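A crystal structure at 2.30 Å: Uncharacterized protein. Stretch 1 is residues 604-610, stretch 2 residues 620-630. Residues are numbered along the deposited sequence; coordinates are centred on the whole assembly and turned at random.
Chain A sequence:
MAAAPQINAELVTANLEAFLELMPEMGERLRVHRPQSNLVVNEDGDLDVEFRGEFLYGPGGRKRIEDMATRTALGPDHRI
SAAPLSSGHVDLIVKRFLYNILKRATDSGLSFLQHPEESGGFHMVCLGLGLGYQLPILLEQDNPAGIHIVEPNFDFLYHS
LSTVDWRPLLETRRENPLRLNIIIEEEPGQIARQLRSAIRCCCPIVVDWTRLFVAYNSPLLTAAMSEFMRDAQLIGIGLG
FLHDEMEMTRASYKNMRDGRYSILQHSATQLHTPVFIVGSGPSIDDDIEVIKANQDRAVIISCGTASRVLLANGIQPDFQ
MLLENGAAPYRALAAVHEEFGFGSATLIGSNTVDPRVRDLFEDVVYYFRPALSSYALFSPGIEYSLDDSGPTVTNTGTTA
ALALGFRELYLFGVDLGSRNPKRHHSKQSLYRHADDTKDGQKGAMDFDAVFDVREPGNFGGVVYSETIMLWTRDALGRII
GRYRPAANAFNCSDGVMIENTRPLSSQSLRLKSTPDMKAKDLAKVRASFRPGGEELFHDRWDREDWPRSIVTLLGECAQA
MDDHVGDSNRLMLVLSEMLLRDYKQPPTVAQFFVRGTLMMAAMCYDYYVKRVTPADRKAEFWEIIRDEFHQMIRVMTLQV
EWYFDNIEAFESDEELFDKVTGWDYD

Stretch 1 604-610: CYDYYVK
Stretch 2 620-630: EFWEIIRDEFH

Residues 604-609 are helical and continue a helix that begins earlier in the chain. Residues 620-630 lie within a second helix that extends beyond both ends of the stretch. The two axes run almost antiparallel, at 170° between their N-to-C directions, and approach to 11.0 Å. Over residues 604-609 and 620-630, phi runs from -78° to -55° and psi from -55° to -33°. Lys610 has phi/psi of -68/-18.

Two CA pairs mark the register. Tyr605 CA lies 6.8 Å from Ile625 CA, and Val609 CA lies 7.0 Å from Phe621 CA. One step of four residues forward in the first helix thus matches four residues back in the second. Each helix keeps its own i to i+4 bonds, such as Val609 N to Tyr605 O at 2.9 Å and Ile625 N to Phe621 O at 2.9 Å. No hydrogen bond crosses between the stretches. The contact is apolar and buries 345 Å², both sides summed.

Tyr605 points toward the second helix with chi1 p (69°) and chi2 71°. Ile625, chi1 m and chi2 t, places CG2 over one face of the Tyr605 ring. Ile625 CG2 is 3.7 Å from Tyr605 CG and 4.0 Å from the ring centroid, 23° off the normal. This is a CH-pi contact, a methyl group against an electron-rich ring. Tyr605 CE1 is 4.2 Å from Trp622 CH2, and Tyr605 CE2 is 4.1 Å from Phe629 CD1. These are van der Waals contacts that keep apolar surface from water. Trp622 leaves its backbone sideways, but its end comes nearer; chi1 is -96° and chi2 119°. Phe629 points toward the first helix, with chi1 t and chi2 80°.

Val609, chi1 m, points toward the second helix. Val609 CG1 is 3.5 Å from Phe621 CD2. Val609 CG1 also lies over one face of the Trp622 ring, 4.3 Å from Trp622 CE2. Val609 CG1 and Ile625 CD1 are modelled 2.8 Å apart, a clash. Phe621, chi1 t and chi2 51°, also touches Tyr608: Tyr608 CB is 3.9 Å from Phe621 CE2. Tyr608, chi1 m, starts toward the second helix, but its end leads away.

Opposite charges pair within each stretch. Lys610 NZ forms a salt bridge with Asp606 OD2 at 2.6 Å, and also donates to Asp606 O at 3.1 Å. The Arg626 guanidinium meets the Glu623 carboxylate: Arg626 NE to Glu623 OE1 at 2.8 Å, and Arg626 NH2 to Glu623 OE2 at 2.9 Å.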

ATOM      1  N   CYS A 604     -12.007  -1.292 -14.076  1.00 41.48           N
ATOM      2  CA  CYS A 604     -12.252  -0.872 -15.466  1.00 42.30           C
ATOM      3  C   CYS A 604     -13.697  -1.095 -15.880  1.00 39.97           C
ATOM      4  O   CYS A 604     -14.371  -0.156 -16.283  1.00 37.66           O
ATOM      5  CB  CYS A 604     -11.310  -1.599 -16.441  1.00 44.28           C
ATOM      6  SG  CYS A 604      -9.571  -1.091 -16.233  1.00 50.87           S
ATOM      7  N   TYR A 605     -14.211  -2.311 -15.745  1.00 40.49           N
ATOM      8  CA  TYR A 605     -15.586  -2.501 -16.154  1.00 41.69           C
ATOM      9  C   TYR A 605     -16.581  -1.731 -15.273  1.00 42.82           C
ATOM     10  O   TYR A 605     -17.581  -1.242 -15.764  1.00 45.33           O
ATOM     11  CB  TYR A 605     -15.951  -3.976 -16.320  1.00 43.26           C
ATOM     12  CG  TYR A 605     -16.031  -4.846 -15.096  1.00 45.47           C
ATOM     13  CD1 TYR A 605     -17.069  -4.715 -14.163  1.00 43.25           C
ATOM     14  CD2 TYR A 605     -15.112  -5.876 -14.922  1.00 49.54           C
ATOM     15  CE1 TYR A 605     -17.143  -5.558 -13.064  1.00 47.55           C
ATOM     16  CE2 TYR A 605     -15.192  -6.727 -13.839  1.00 53.16           C
ATOM     17  CZ  TYR A 605     -16.211  -6.561 -12.912  1.00 50.28           C
ATOM     18  OH  TYR A 605     -16.305  -7.384 -11.818  1.00 60.14           O
ATOM     19  N   ASP A 606     -16.282  -1.576 -13.994  1.00 42.80           N
ATOM     20  CA  ASP A 606     -17.187  -0.892 -13.089  1.00 43.29           C
ATOM     21  C   ASP A 606     -17.348   0.573 -13.498  1.00 43.44           C
ATOM     22  O   ASP A 606     -18.445   1.138 -13.435  1.00 42.11           O
ATOM     23  CB  ASP A 606     -16.691  -0.990 -11.649  1.00 42.68           C
ATOM     24  CG  ASP A 606     -17.496  -0.125 -10.709  1.00 50.38           C
ATOM     25  OD1 ASP A 606     -18.650  -0.502 -10.361  1.00 49.95           O
ATOM     26  OD2 ASP A 606     -16.980   0.967 -10.331  1.00 54.17           O
ATOM     27  N   TYR A 607     -16.244   1.179 -13.916  1.00 42.18           N
ATOM     28  CA  TYR A 607     -16.254   2.546 -14.357  1.00 40.88           C
ATOM     29  C   TYR A 607     -17.157   2.688 -15.585  1.00 40.89           C
ATOM     30  O   TYR A 607     -18.023   3.567 -15.637  1.00 38.68           O
ATOM     31  CB  TYR A 607     -14.829   3.028 -14.677  1.00 42.18           C
ATOM     32  CG  TYR A 607     -14.791   4.461 -15.148  1.00 44.06           C
ATOM     33  CD1 TYR A 607     -14.676   5.507 -14.246  1.00 45.67           C
ATOM     34  CD2 TYR A 607     -14.912   4.765 -16.493  1.00 45.27           C
ATOM     35  CE1 TYR A 607     -14.668   6.827 -14.679  1.00 50.54           C
ATOM     36  CE2 TYR A 607     -14.901   6.069 -16.939  1.00 49.60           C
ATOM     37  CZ  TYR A 607     -14.774   7.103 -16.029  1.00 52.36           C
ATOM     38  OH  TYR A 607     -14.773   8.407 -16.486  1.00 57.93           O
ATOM     39  N   TYR A 608     -16.974   1.813 -16.564  1.00 40.48           N
ATOM     40  CA  TYR A 608     -17.704   1.968 -17.824  1.00 41.40           C
ATOM     41  C   TYR A 608     -19.169   1.526 -17.805  1.00 41.18           C
ATOM     42  O   TYR A 608     -19.993   2.149 -18.488  1.00 40.89           O
ATOM     43  CB  TYR A 608     -16.917   1.366 -18.992  1.00 40.79           C
ATOM     44  CG  TYR A 608     -15.663   2.176 -19.309  1.00 41.94           C
ATOM     45  CD1 TYR A 608     -15.763   3.414 -19.925  1.00 44.38           C
ATOM     46  CD2 TYR A 608     -14.387   1.707 -18.985  1.00 41.00           C
ATOM     47  CE1 TYR A 608     -14.631   4.162 -20.223  1.00 46.33           C
ATOM     48  CE2 TYR A 608     -13.258   2.449 -19.269  1.00 41.42           C
ATOM     49  CZ  TYR A 608     -13.387   3.674 -19.890  1.00 45.84           C
ATOM     50  OH  TYR A 608     -12.288   4.439 -20.187  1.00 49.01           O
ATOM     51  N   VAL A 609     -19.522   0.496 -17.025  1.00 39.67           N
ATOM     52  CA  VAL A 609     -20.934   0.077 -16.990  1.00 43.11           C
ATOM     53  C   VAL A 609     -21.894   1.144 -16.448  1.00 43.11           C
ATOM     54  O   VAL A 609     -23.052   1.197 -16.864  1.00 43.68           O
ATOM     55  CB  VAL A 609     -21.215  -1.211 -16.179  1.00 46.72           C
ATOM     56  CG1 VAL A 609     -20.632  -2.398 -16.870  1.00 51.35           C
ATOM     57  CG2 VAL A 609     -20.711  -1.104 -14.754  1.00 47.25           C
ATOM     58  N   LYS A 610     -21.441   1.946 -15.492  1.00 40.53           N
ATOM     59  CA  LYS A 610     -22.253   3.046 -14.986  1.00 43.41           C
ATOM     60  C   LYS A 610     -22.474   4.157 -16.022  1.00 41.22           C
ATOM     61  O   LYS A 610     -23.328   4.986 -15.838  1.00 40.74           O
ATOM     62  CB  LYS A 610     -21.549   3.750 -13.834  1.00 44.66           C
ATOM     63  CG  LYS A 610     -21.323   2.962 -12.581  1.00 43.75           C
ATOM     64  CD  LYS A 610     -20.790   3.948 -11.559  1.00 43.82           C
ATOM     65  CE  LYS A 610     -20.083   3.228 -10.442  1.00 45.47           C
ATOM     66  NZ  LYS A 610     -18.720   2.811 -10.867  1.00 46.08           N
ATOM     67  N   GLU A 620     -26.586  -5.588 -22.401  1.00 43.02           N
ATOM     68  CA  GLU A 620     -25.718  -6.040 -23.486  1.00 44.32           C
ATOM     69  C   GLU A 620     -24.278  -5.809 -23.102  1.00 43.07           C
ATOM     70  O   GLU A 620     -23.426  -6.637 -23.389  1.00 45.70           O
ATOM     71  CB  GLU A 620     -25.998  -5.298 -24.786  1.00 46.78           C
ATOM     72  CG  GLU A 620     -27.377  -5.533 -25.376  1.00 51.30           C
ATOM     73  CD  GLU A 620     -27.666  -4.639 -26.583  1.00 55.42           C
ATOM     74  OE1 GLU A 620     -26.727  -4.297 -27.326  1.00 56.44           O
ATOM     75  OE2 GLU A 620     -28.843  -4.293 -26.815  1.00 61.10           O
ATOM     76  N   PHE A 621     -24.000  -4.688 -22.447  1.00 41.31           N
ATOM     77  CA  PHE A 621     -22.632  -4.398 -22.032  1.00 41.47           C
ATOM     78  C   PHE A 621     -22.210  -5.310 -20.906  1.00 42.08           C
ATOM     79  O   PHE A 621     -21.067  -5.738 -20.856  1.00 41.96           O
ATOM     80  CB  PHE A 621     -22.461  -2.946 -21.631  1.00 41.35           C
ATOM     81  CG  PHE A 621     -21.022  -2.536 -21.447  1.00 40.72           C
ATOM     82  CD1 PHE A 621     -20.084  -2.792 -22.422  1.00 40.66           C
ATOM     83  CD2 PHE A 621     -20.625  -1.860 -20.312  1.00 40.42           C
ATOM     84  CE1 PHE A 621     -18.766  -2.406 -22.257  1.00 41.77           C
ATOM     85  CE2 PHE A 621     -19.313  -1.464 -20.143  1.00 39.81           C
ATOM     86  CZ  PHE A 621     -18.380  -1.750 -21.113  1.00 40.42           C
ATOM     87  N   TRP A 622     -23.139  -5.600 -19.997  1.00 44.13           N
ATOM     88  CA  TRP A 622     -22.890  -6.586 -18.962  1.00 42.18           C
ATOM     89  C   TRP A 622     -22.518  -7.949 -19.572  1.00 41.90           C
ATOM     90  O   TRP A 622     -21.629  -8.617 -19.078  1.00 39.60           O
ATOM     91  CB  TRP A 622     -24.090  -6.727 -18.026  1.00 42.24           C
ATOM     92  CG  TRP A 622     -23.983  -5.899 -16.782  1.00 42.19           C
ATOM     93  CD1 TRP A 622     -24.823  -4.909 -16.380  1.00 40.61           C
ATOM     94  CD2 TRP A 622     -22.955  -5.987 -15.782  1.00 41.92           C
ATOM     95  NE1 TRP A 622     -24.393  -4.376 -15.188  1.00 41.91           N
ATOM     96  CE2 TRP A 622     -23.258  -5.027 -14.790  1.00 42.07           C
ATOM     97  CE3 TRP A 622     -21.838  -6.804 -15.614  1.00 40.93           C
ATOM     98  CZ2 TRP A 622     -22.476  -4.849 -13.661  1.00 43.05           C
ATOM     99  CZ3 TRP A 622     -21.056  -6.635 -14.494  1.00 43.39           C
ATOM    100  CH2 TRP A 622     -21.366  -5.653 -13.528  1.00 44.29           C
ATOM    101  N   GLU A 623     -23.207  -8.369 -20.624  1.00 44.95           N
ATOM    102  CA  GLU A 623     -22.878  -9.636 -21.278  1.00 46.49           C
ATOM    103  C   GLU A 623     -21.457  -9.576 -21.896  1.00 46.15           C
ATOM    104  O   GLU A 623     -20.664 -10.515 -21.761  1.00 45.96           O
ATOM    105  CB  GLU A 623     -23.950 -10.012 -22.301  1.00 48.05           C
ATOM    106  CG  GLU A 623     -23.574 -11.126 -23.285  1.00 51.57           C
ATOM    107  CD  GLU A 623     -23.010 -12.386 -22.630  1.00 54.50           C
ATOM    108  OE1 GLU A 623     -23.371 -12.715 -21.480  1.00 53.38           O
ATOM    109  OE2 GLU A 623     -22.181 -13.057 -23.277  1.00 62.09           O
ATOM    110  N   ILE A 624     -21.131  -8.459 -22.540  1.00 44.99           N
ATOM    111  CA  ILE A 624     -19.773  -8.234 -23.046  1.00 41.58           C
ATOM    112  C   ILE A 624     -18.721  -8.368 -21.952  1.00 42.08           C
ATOM    113  O   ILE A 624     -17.670  -8.998 -22.149  1.00 41.80           O
ATOM    114  CB  ILE A 624     -19.666  -6.855 -23.701  1.00 40.18           C
ATOM    115  CG1 ILE A 624     -20.383  -6.901 -25.059  1.00 40.50           C
ATOM    116  CG2 ILE A 624     -18.205  -6.454 -23.897  1.00 40.33           C
ATOM    117  CD1 ILE A 624     -20.554  -5.557 -25.730  1.00 40.24           C
ATOM    118  N   ILE A 625     -18.989  -7.750 -20.808  1.00 41.29           N
ATOM    119  CA  ILE A 625     -18.066  -7.790 -19.686  1.00 41.60           C
ATOM    120  C   ILE A 625     -17.881  -9.224 -19.183  1.00 41.24           C
ATOM    121  O   ILE A 625     -16.761  -9.647 -18.878  1.00 40.33           O
ATOM    122  CB  ILE A 625     -18.593  -6.914 -18.538  1.00 40.83           C
ATOM    123  CG1 ILE A 625     -18.420  -5.460 -18.912  1.00 42.38           C
ATOM    124  CG2 ILE A 625     -17.850  -7.182 -17.239  1.00 40.47           C
ATOM    125  CD1 ILE A 625     -19.258  -4.551 -18.072  1.00 40.12           C
ATOM    126  N   ARG A 626     -18.984  -9.960 -19.115  1.00 38.78           N
ATOM    127  CA  ARG A 626     -18.959 -11.322 -18.633  1.00 41.31           C
ATOM    128  C   ARG A 626     -18.097 -12.158 -19.548  1.00 41.01           C
ATOM    129  O   ARG A 626     -17.215 -12.877 -19.104  1.00 40.83           O
ATOM    130  CB  ARG A 626     -20.373 -11.900 -18.574  1.00 43.05           C
ATOM    131  CG  ARG A 626     -20.480 -13.246 -17.870  1.00 45.17           C
ATOM    132  CD  ARG A 626     -21.765 -13.990 -18.240  1.00 46.54           C
ATOM    133  NE  ARG A 626     -21.777 -14.231 -19.676  1.00 50.82           N
ATOM    134  CZ  ARG A 626     -21.011 -15.122 -20.313  1.00 52.60           C
ATOM    135  NH1 ARG A 626     -20.162 -15.902 -19.653  1.00 54.59           N
ATOM    136  NH2 ARG A 626     -21.077 -15.217 -21.632  1.00 54.08           N
ATOM    137  N   ASP A 627     -18.342 -12.036 -20.833  1.00 42.36           N
ATOM    138  CA  ASP A 627     -17.655 -12.867 -21.805  1.00 46.64           C
ATOM    139  C   ASP A 627     -16.147 -12.563 -21.859  1.00 46.57           C
ATOM    140  O   ASP A 627     -15.333 -13.476 -21.867  1.00 44.27           O
ATOM    141  CB  ASP A 627     -18.279 -12.660 -23.177  1.00 49.25           C
ATOM    142  CG  ASP A 627     -17.750 -13.613 -24.191  1.00 51.53           C
ATOM    143  OD1 ASP A 627     -17.596 -14.801 -23.858  1.00 58.86           O
ATOM    144  OD2 ASP A 627     -17.488 -13.183 -25.326  1.00 54.09           O
ATOM    145  N   GLU A 628     -15.789 -11.279 -21.893  1.00 46.31           N
ATOM    146  CA  GLU A 628     -14.388 -10.879 -21.902  1.00 44.61           C
ATOM    147  C   GLU A 628     -13.706 -11.182 -20.582  1.00 44.00           C
ATOM    148  O   GLU A 628     -12.529 -11.509 -20.566  1.00 45.80           O
ATOM    149  CB  GLU A 628     -14.237  -9.407 -22.252  1.00 43.99           C
ATOM    150  CG  GLU A 628     -14.631  -9.103 -23.692  1.00 46.91           C
ATOM    151  CD  GLU A 628     -13.728  -9.756 -24.742  1.00 48.61           C
ATOM    152  OE1 GLU A 628     -12.578 -10.155 -24.411  1.00 47.13           O
ATOM    153  OE2 GLU A 628     -14.172  -9.860 -25.919  1.00 52.48           O
ATOM    154  N   PHE A 629     -14.436 -11.092 -19.478  1.00 44.33           N
ATOM    155  CA  PHE A 629     -13.857 -11.442 -18.195  1.00 44.63           C
ATOM    156  C   PHE A 629     -13.427 -12.915 -18.223  1.00 45.68           C
ATOM    157  O   PHE A 629     -12.347 -13.246 -17.742  1.00 44.87           O
ATOM    158  CB  PHE A 629     -14.849 -11.152 -17.075  1.00 44.08           C
ATOM    159  CG  PHE A 629     -14.264 -11.232 -15.694  1.00 45.60           C
ATOM    160  CD1 PHE A 629     -13.520 -10.173 -15.176  1.00 47.55           C
ATOM    161  CD2 PHE A 629     -14.491 -12.350 -14.888  1.00 49.18           C
ATOM    162  CE1 PHE A 629     -12.984 -10.232 -13.894  1.00 48.82           C
ATOM    163  CE2 PHE A 629     -13.963 -12.411 -13.599  1.00 50.89           C
ATOM    164  CZ  PHE A 629     -13.204 -11.350 -13.104  1.00 48.80           C
ATOM    165  N   HIS A 630     -14.271 -13.776 -18.805  1.00 46.65           N
ATOM    166  CA  HIS A 630     -13.946 -15.197 -19.014  1.00 48.76           C
ATOM    167  C   HIS A 630     -12.744 -15.420 -19.922  1.00 47.42           C
ATOM    168  O   HIS A 630     -11.885 -16.253 -19.619  1.00 46.26           O
ATOM    169  CB  HIS A 630     -15.135 -15.967 -19.594  1.00 52.51           C
ATOM    170  CG  HIS A 630     -15.971 -16.644 -18.564  1.00 59.43           C
ATOM    171  ND1 HIS A 630     -15.877 -17.996 -18.310  1.00 63.72           N
ATOM    172  CD2 HIS A 630     -16.904 -16.159 -17.709  1.00 66.45           C
ATOM    173  CE1 HIS A 630     -16.724 -18.317 -17.347  1.00 68.62           C
ATOM    174  NE2 HIS A 630     -17.361 -17.222 -16.967  1.00 70.04           N
TER